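Local coordinates for protein catecholate siderophore receptor Fiu (Escherichia coli, PDB 6BPM) that carries iron bound to catecholate siderophores across the outer membrane, using energy gained through TonB, and also serves as the receptor for several microcins, at residues Q143-S148 against T165-Q170; P204-G209 against L216-L221. All coordinates share one frame; numbering follows the deposited sequence.

Contact 1. Residues Q143-S148 against T165-Q170. With POG ((20S)-2,5,8,11,14,17-hexamethyl-3,6,9,12,15,18-hexaoxahenicosane-1,20-diol), chain C.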
# COMPACT_ATOMS: atom_id res chain seq x y z
N GLN A 143 -10.31 18.83 -1.22
CA GLN A 143 -10.02 20.25 -1.37
C GLN A 143 -11.32 21.00 -1.18
O GLN A 143 -12.40 20.42 -1.29
CB GLN A 143 -9.43 20.56 -2.75
CG GLN A 143 -8.06 19.94 -3.02
CD GLN A 143 -7.01 20.58 -2.16
OE1 GLN A 143 -7.32 21.49 -1.39
NE2 GLN A 143 -5.76 20.16 -2.30
N PRO A 144 -11.25 22.28 -0.83
CA PRO A 144 -12.50 23.03 -0.61
C PRO A 144 -13.34 23.03 -1.88
O PRO A 144 -12.82 23.12 -2.98
CB PRO A 144 -12.01 24.43 -0.23
CG PRO A 144 -10.60 24.20 0.29
CD PRO A 144 -10.05 23.08 -0.52
N ARG A 145 -14.64 22.91 -1.70
CA ARG A 145 -15.60 22.89 -2.79
C ARG A 145 -16.22 24.27 -2.99
O ARG A 145 -16.04 25.18 -2.18
CB ARG A 145 -16.68 21.85 -2.53
CG ARG A 145 -16.18 20.64 -1.81
CD ARG A 145 -17.22 19.55 -1.80
NE ARG A 145 -18.48 19.91 -1.17
CZ ARG A 145 -18.81 19.60 0.08
NH1 ARG A 145 -17.97 18.92 0.85
NH2 ARG A 145 -19.99 19.97 0.56
N ASN A 146 -16.98 24.41 -4.07
CA ASN A 146 -17.66 25.65 -4.40
C ASN A 146 -19.03 25.81 -3.74
O ASN A 146 -19.60 26.89 -3.80
CB ASN A 146 -17.82 25.76 -5.92
CG ASN A 146 -16.51 26.06 -6.61
OD1 ASN A 146 -15.49 26.22 -5.94
ND2 ASN A 146 -16.52 26.08 -7.93
N ASP A 147 -19.56 24.76 -3.12
CA ASP A 147 -20.83 24.80 -2.41
C ASP A 147 -20.59 24.84 -0.89
O ASP A 147 -19.46 24.79 -0.40
CB ASP A 147 -21.67 23.59 -2.80
CG ASP A 147 -21.08 22.27 -2.29
OD1 ASP A 147 -21.42 21.85 -1.16
OD2 ASP A 147 -20.24 21.68 -3.00
N SER A 148 -21.68 24.92 -0.13
CA SER A 148 -21.60 24.86 1.32
C SER A 148 -22.50 23.74 1.82
O SER A 148 -23.65 23.62 1.40
CB SER A 148 -21.99 26.19 1.96
OG SER A 148 -20.94 27.16 1.84
N THR A 165 -17.12 10.77 11.80
CA THR A 165 -16.42 11.60 10.82
C THR A 165 -17.25 12.84 10.62
O THR A 165 -18.47 12.82 10.78
CB THR A 165 -16.24 10.91 9.46
OG1 THR A 165 -17.53 10.46 9.00
CG2 THR A 165 -15.30 9.71 9.55
N LEU A 166 -16.58 13.93 10.26
CA LEU A 166 -17.26 15.19 10.00
C LEU A 166 -16.58 15.88 8.83
O LEU A 166 -15.34 15.95 8.77
CB LEU A 166 -17.27 16.07 11.25
CG LEU A 166 -18.08 17.36 11.19
CD1 LEU A 166 -19.57 17.05 11.08
CD2 LEU A 166 -17.80 18.18 12.43
N ASP A 167 -17.38 16.34 7.88
CA ASP A 167 -16.91 17.02 6.68
C ASP A 167 -17.70 18.31 6.55
O ASP A 167 -18.92 18.26 6.35
CB ASP A 167 -17.09 16.13 5.44
CG ASP A 167 -16.26 16.60 4.23
OD1 ASP A 167 -15.62 17.67 4.30
OD2 ASP A 167 -16.22 15.87 3.21
N VAL A 168 -17.03 19.45 6.70
CA VAL A 168 -17.65 20.77 6.69
C VAL A 168 -17.03 21.61 5.58
O VAL A 168 -15.79 21.73 5.50
CB VAL A 168 -17.48 21.48 8.05
CG1 VAL A 168 -17.82 22.97 7.91
CG2 VAL A 168 -18.37 20.83 9.10
N ASN A 169 -17.87 22.17 4.71
CA ASN A 169 -17.38 23.06 3.65
C ASN A 169 -18.16 24.36 3.68
O ASN A 169 -19.40 24.36 3.59
CB ASN A 169 -17.49 22.41 2.25
CG ASN A 169 -16.66 23.17 1.19
OD1 ASN A 169 -15.54 22.76 0.87
ND2 ASN A 169 -17.19 24.30 0.70
N GLN A 170 -17.45 25.48 3.76
CA GLN A 170 -18.10 26.77 3.86
C GLN A 170 -17.47 27.73 2.85
O GLN A 170 -16.26 27.98 2.91
CB GLN A 170 -18.00 27.32 5.28
CG GLN A 170 -18.78 28.61 5.46
CD GLN A 170 -20.26 28.39 5.29
OE1 GLN A 170 -20.81 27.39 5.77
NE2 GLN A 170 -20.92 29.30 4.57
OH POG C . -22.15 4.62 19.19
C2 POG C . -22.18 5.47 20.30
C1 POG C . -23.61 5.92 20.57
C3 POG C . -21.30 6.68 20.01
O2 POG C . -20.37 6.34 19.01
C5 POG C . -20.37 7.08 17.82
O1 POG C . -21.14 13.56 13.63
C4 POG C . -20.83 12.38 14.31
C6 POG C . -19.76 12.64 15.36
O3 POG C . -18.49 12.81 14.77
C7 POG C . -17.40 12.49 15.60
C8 POG C . -16.05 12.90 15.04
O4 POG C . -15.19 13.14 16.13
C9 POG C . -15.06 12.02 16.96
C10 POG C . -13.69 12.00 17.67
O5 POG C . -13.73 11.11 18.76
C11 POG C . -13.75 9.75 18.37
C12 POG C . -14.56 8.88 19.35
O6 POG C . -15.30 7.91 18.68
C13 POG C . -16.29 8.36 17.80
C14 POG C . -17.67 7.87 18.24
O7 POG C . -18.63 8.82 17.83
C15 POG C . -19.98 8.54 18.08
C16 POG C . -21.74 6.97 17.15
C17 POG C . -17.74 7.64 19.76
C18 POG C . -15.50 9.72 20.20
C19 POG C . -13.36 13.40 18.15
C20 POG C . -16.19 14.14 14.18
C21 POG C . -19.81 11.47 16.35
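The amide of N169 is clasped by the backbone of R145 and D147, and this is where the segments pack most tightly. N169 OD1 accepts the R145 N hydrogen at 2.7 Å with a nearly straight N-H...O angle of 177°, although the donor is tilted 31° from the carbonyl plane. On the other branch, N169 ND2 donates to R145 O at 3.2 Å, approaching from above that carbonyl's plane, and makes a weak, bent bond to D147 O. With chi1 at -165°, N169 swings CG away from its own nitrogen, carrying the amide off the strand and into the loop. The R145 side chain then folds back, so that N169 CB lies over one guanidinium face, 3.8 Å from R145 CZ. In its own plane the guanidinium grips D147 side-on: R145 NE reaches D147 OD2 at 3.1 Å and R145 NH2 reaches D147 OD1 at 2.9 Å. With an alanine in place of N169, R145 N would probably lose its acceptor and R145 O its donor, leaving the loop freer to shift. D167 adds an opposite charge beyond salt-bridge range of R145; its stronger partners are R179 and K142.

The solvent side is looser. S148 CA makes a CH...O contact with N169 O at 3.2 Å, while S148 OG and Q170 NE2 stand 3.5 Å apart at a poor angle; S148 OG bonds instead to V171 N. N169 pairs through its backbone with G149, so the clasp sits where the connection from the plug enters the first barrel hairpin, 149-157 with 161-171, of a TonB-dependent receptor.

Contact 2. Residues P204-G209 against L216-L221; sequences PSVAFG and LYLNYL. With POG ((20S)-2,5,8,11,14,17-hexamethyl-3,6,9,12,15,18-hexaoxahenicosane-1,20-diol), chain D.
The shortest sound polar bond runs from F208 N to L216 O at 2.7 Å, with the donor in the carbonyl plane; A207 CA adds a weaker CH...O approach to the same L216 oxygen at 3.2 Å. The return bond, L216 N to F208 O, completes one hydrogen-bonded pair. V206 and L218 form the next, with L218 N meeting V206 O head-on at 2.8 Å. At P204, which has no N-H to give, the ladder is one-sided, and Y220 N to P204 O is its single bond. The strand axes run antiparallel at 174° and 4.7 Å apart, as expected of neighbouring strands in a sheet.

The face bearing V206, F208, L216 and L218 is apolar. V206 CG1 and L218 CD1 lie side by side, 3.7 Å apart, because V206 CG1 occupies the position between backbone N and carbonyl carbon (chi1 61°). L218 CD1 also comes near the plane of the F208 ring at its edge, while L216 CD2 approaches F208 CD2 obliquely, 3.7 Å away. A bound polypropylene glycol chain runs over this face, with its C10 3.8 Å from V206 CG1, and continues past Y220 CB. Near the P204 end, P204 CD meets the Y220 ring at its edge, and the Y220 hydroxyl bonds to D275.

On the face of S205, A207, Y217 and N219, the A207 methyl is 3.6 Å from Y217 CD2, and R280 makes a cation-pi contact with the Y217 ring. The chemistry thus divides by face: apolar groups and bound glycol on one; S205, A207, N219 and the Y217 ring, met by R280, on the other, consistent with a transmembrane barrel wall whose apolar side looks toward lipid.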
# COMPACT_ATOMS: atom_id res chain seq x y z
N PRO A 204 -7.81 20.51 8.02
CA PRO A 204 -8.44 21.77 7.64
C PRO A 204 -7.74 22.36 6.44
O PRO A 204 -6.55 22.10 6.23
CB PRO A 204 -8.23 22.65 8.88
CG PRO A 204 -6.93 22.20 9.42
CD PRO A 204 -6.78 20.71 9.06
N SER A 205 -8.48 23.04 5.58
CA SER A 205 -7.88 23.69 4.42
C SER A 205 -8.67 24.94 4.07
O SER A 205 -9.84 25.12 4.45
CB SER A 205 -7.75 22.73 3.22
OG SER A 205 -8.92 21.97 2.99
N VAL A 206 -8.00 25.82 3.34
CA VAL A 206 -8.60 27.04 2.83
C VAL A 206 -8.13 27.25 1.40
O VAL A 206 -6.98 26.96 1.06
CB VAL A 206 -8.24 28.23 3.74
CG1 VAL A 206 -6.71 28.45 3.78
CG2 VAL A 206 -8.97 29.48 3.26
N ALA A 207 -9.03 27.72 0.54
CA ALA A 207 -8.71 28.02 -0.85
C ALA A 207 -9.07 29.46 -1.18
O ALA A 207 -10.18 29.92 -0.85
CB ALA A 207 -9.43 27.08 -1.81
N PHE A 208 -8.15 30.15 -1.84
CA PHE A 208 -8.36 31.52 -2.29
C PHE A 208 -8.41 31.56 -3.82
O PHE A 208 -7.73 30.79 -4.50
CB PHE A 208 -7.26 32.44 -1.78
CG PHE A 208 -7.13 32.47 -0.29
CD1 PHE A 208 -8.06 33.15 0.49
CD2 PHE A 208 -6.09 31.80 0.34
CE1 PHE A 208 -7.94 33.17 1.87
CE2 PHE A 208 -5.96 31.82 1.72
CZ PHE A 208 -6.88 32.51 2.49
N GLY A 209 -9.24 32.47 -4.33
CA GLY A 209 -9.28 32.75 -5.75
C GLY A 209 -10.05 31.77 -6.60
O GLY A 209 -9.82 31.71 -7.80
N LEU A 216 -4.92 29.73 -4.77
CA LEU A 216 -4.07 29.28 -3.68
C LEU A 216 -4.87 28.29 -2.83
O LEU A 216 -5.99 28.59 -2.41
CB LEU A 216 -3.59 30.45 -2.83
CG LEU A 216 -2.73 30.16 -1.61
CD1 LEU A 216 -1.36 29.61 -1.99
CD2 LEU A 216 -2.61 31.45 -0.84
N TYR A 217 -4.31 27.10 -2.63
CA TYR A 217 -4.89 26.08 -1.77
C TYR A 217 -3.92 25.80 -0.64
O TYR A 217 -2.74 25.50 -0.90
CB TYR A 217 -5.18 24.79 -2.51
CG TYR A 217 -6.17 24.86 -3.66
CD1 TYR A 217 -5.77 25.24 -4.94
CD2 TYR A 217 -7.50 24.48 -3.47
CE1 TYR A 217 -6.68 25.25 -6.01
CE2 TYR A 217 -8.40 24.49 -4.51
CZ TYR A 217 -8.00 24.88 -5.78
OH TYR A 217 -8.93 24.90 -6.78
N LEU A 218 -4.40 25.87 0.59
CA LEU A 218 -3.58 25.57 1.75
C LEU A 218 -4.22 24.40 2.49
O LEU A 218 -5.41 24.45 2.81
CB LEU A 218 -3.45 26.77 2.67
CG LEU A 218 -2.85 28.03 2.10
CD1 LEU A 218 -3.16 29.13 3.08
CD2 LEU A 218 -1.36 27.89 1.87
N ASN A 219 -3.42 23.37 2.75
CA ASN A 219 -3.88 22.15 3.38
C ASN A 219 -3.03 21.84 4.60
O ASN A 219 -1.83 22.12 4.62
CB ASN A 219 -3.80 20.96 2.41
CG ASN A 219 -4.66 21.14 1.18
OD1 ASN A 219 -4.16 21.19 0.06
ND2 ASN A 219 -5.96 21.26 1.38
N TYR A 220 -3.66 21.22 5.58
CA TYR A 220 -2.94 20.67 6.72
C TYR A 220 -3.58 19.35 7.12
O TYR A 220 -4.81 19.22 7.12
CB TYR A 220 -2.89 21.66 7.91
CG TYR A 220 -2.22 21.01 9.09
CD1 TYR A 220 -0.85 20.72 9.06
CD2 TYR A 220 -2.94 20.63 10.21
CE1 TYR A 220 -0.22 20.07 10.14
CE2 TYR A 220 -2.32 20.00 11.29
CZ TYR A 220 -0.96 19.72 11.23
OH TYR A 220 -0.34 19.09 12.26
N LEU A 221 -2.75 18.36 7.46
CA LEU A 221 -3.26 17.05 7.85
C LEU A 221 -2.55 16.57 9.12
O LEU A 221 -1.32 16.59 9.20
CB LEU A 221 -3.07 16.01 6.72
CG LEU A 221 -3.45 14.55 7.05
CD1 LEU A 221 -4.95 14.27 6.99
CD2 LEU A 221 -2.67 13.54 6.26
OH POG D . 7.70 27.29 1.84
C2 POG D . 6.70 26.92 2.75
C1 POG D . 6.77 27.84 3.97
C3 POG D . 6.87 25.44 3.15
O2 POG D . 5.78 24.95 3.91
C5 POG D . 4.52 24.94 3.29
O1 POG D . -10.95 24.34 11.19
C4 POG D . -10.67 25.59 10.64
C6 POG D . -10.84 25.54 9.11
O3 POG D . -9.67 25.96 8.45
C7 POG D . -9.09 27.17 8.88
C8 POG D . -8.25 27.80 7.77
O4 POG D . -6.91 27.36 7.87
C9 POG D . -6.54 26.21 7.14
C10 POG D . -5.14 26.38 6.53
O5 POG D . -4.27 25.36 6.98
C11 POG D . -3.15 25.09 6.16
C12 POG D . -1.90 25.81 6.68
O6 POG D . -0.99 26.09 5.63
C13 POG D . 0.18 25.34 5.40
C14 POG D . 1.22 26.20 4.68
O7 POG D . 2.22 25.36 4.13
C15 POG D . 3.56 25.79 4.15
C16 POG D . 4.08 23.49 3.12
C17 POG D . 1.78 27.22 5.67
C18 POG D . -1.31 24.95 7.81
C19 POG D . -4.55 27.74 6.91
C20 POG D . -8.30 29.33 7.89
C21 POG D . -12.01 26.42 8.66

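The centres of the two contacts lie 11 Å apart, and both reach the same 22-strand antiparallel barrel. They follow in series: 143-148 and 165-170 are complete before 204-209 and 216-221 begin. Strand 176-189 stands between 161-171 and the hairpin of 195-208 with 214-227. The loop residues before the first strand span that gap. Q143 NE2 probably bonds to N219 OD1 at 3.0 Å, and P144 CG packs on A207 CB at 3.7 Å. The stretch leaving plug strand 135-141 therefore lies across the face of contact 2 that bears A207, Y217 and N219 before reaching N169 in contact 1, tying the plug's exit to several consecutive strands of the barrel wall.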